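Periplasmic sensor hybrid histidine kinase (Anaeromyxobacter dehalogenans, PDB 4K0D) is a membrane-bound hybrid sensor kinase, probably autophosphorylating on a histidine, of which this helical-bundle fragment is the periplasmic sensor domain. Local coordinates at the interface of chains A and B. Residues are numbered along the deposited sequence; one frame, centred on the assembly and turned at random. Chains: chain A/B, Periplasmic sensor hybrid histidine kinase.

The interface of chains A and B. Residues chain A 17, 20-21; chain B 21, 24.
With phi -67° and psi -36°, A:Ala20 continues the regular helix 16-42, and its place on the helix face points the methyl at the partner chain; B:Ala24, equally helical, points its own methyl back in nearly the opposite direction, a little offset. The two meet nearly tip to tip: A:Ala20 CB lies 3.4 Å from B:Ala24 CB, a snug approach for two methyls, while the CA atoms of A:Ala20 and B:Ala24 stay 6.3 Å apart. The B:Ala24 methyl also sits over the backbone of A:Gly17, one turn earlier on the facing helix, with B:Ala24 CB 4.1 Å from A:Gly17 CA. Because the glycine carries no side chain, the methyl can rest against bare backbone there, beside the A:Ala20 methyl.

A:Ala21 and B:Ala21 pair differently. Their methyls leave the helices toward the same flank and lie alongside each other, with A:Ala21 CB 4.3 Å from B:Ala21 CB. The backbones are close here, the CA of A:Ala21 being 4.8 Å from the CA of B:Ala21, an approach that small residues allow. B:Ala21 and B:Ala24 each bury more surface than any of the chain A residues in this patch, which is small; the contacts among the five residues are apolar.

All five belong to helix 16-42, which packs against its own copy in roughly antiparallel fashion. The two-fold axis relates A:Ala21 to B:Ala21, and the A:Ala20 to B:Ala24 contact recurs with the chains exchanged. This patch is the part of the interface where helix 16-42 of each helical-bundle sensor domain meets its copy; the pairing may or may not persist in the membrane-bound kinase.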
ATOM      1  N   GLY A  17      -4.989   5.193   2.349  1.00 33.30           N
ATOM      2  CA  GLY A  17      -5.079   3.760   2.243  1.00 36.12           C
ATOM      3  C   GLY A  17      -5.323   3.313   0.806  1.00 39.30           C
ATOM      4  O   GLY A  17      -4.597   2.498   0.267  1.00 36.17           O
ATOM      5  N   ALA A  20      -2.280   4.054  -1.532  1.00 28.77           N
ATOM      6  CA  ALA A  20      -1.149   3.164  -1.293  1.00 32.92           C
ATOM      7  C   ALA A  20      -1.496   1.829  -1.888  1.00 35.63           C
ATOM      8  O   ALA A  20      -0.623   1.176  -2.450  1.00 33.00           O
ATOM      9  CB  ALA A  20      -0.827   3.010   0.181  1.00 31.57           C
ATOM     10  N   ALA A  21      -2.776   1.450  -1.790  1.00 32.76           N
ATOM     11  CA  ALA A  21      -3.236   0.150  -2.248  1.00 34.00           C
ATOM     12  C   ALA A  21      -3.147   0.094  -3.761  1.00 36.83           C
ATOM     13  O   ALA A  21      -2.755  -0.929  -4.334  1.00 35.05           O
ATOM     14  CB  ALA A  21      -4.654  -0.132  -1.811  1.00 34.16           C
TER
ATOM     15  N   ALA B  21      -1.148  -3.145   1.548  1.00 31.87           N
ATOM     16  CA  ALA B  21      -2.449  -2.538   1.686  1.00 33.83           C
ATOM     17  C   ALA B  21      -2.812  -2.530   3.156  1.00 32.90           C
ATOM     18  O   ALA B  21      -3.359  -1.559   3.654  1.00 31.44           O
ATOM     19  CB  ALA B  21      -3.513  -3.286   0.854  1.00 30.32           C
ATOM     20  N   ALA B  24      -0.874   0.226   4.983  1.00 29.04           N
ATOM     21  CA  ALA B  24      -1.442   1.563   4.751  1.00 29.68           C
ATOM     22  C   ALA B  24      -2.742   1.709   5.503  1.00 32.60           C
ATOM     23  O   ALA B  24      -3.048   2.771   6.070  1.00 27.01           O
ATOM     24  CB  ALA B  24      -1.668   1.821   3.275  1.00 31.13           C
TER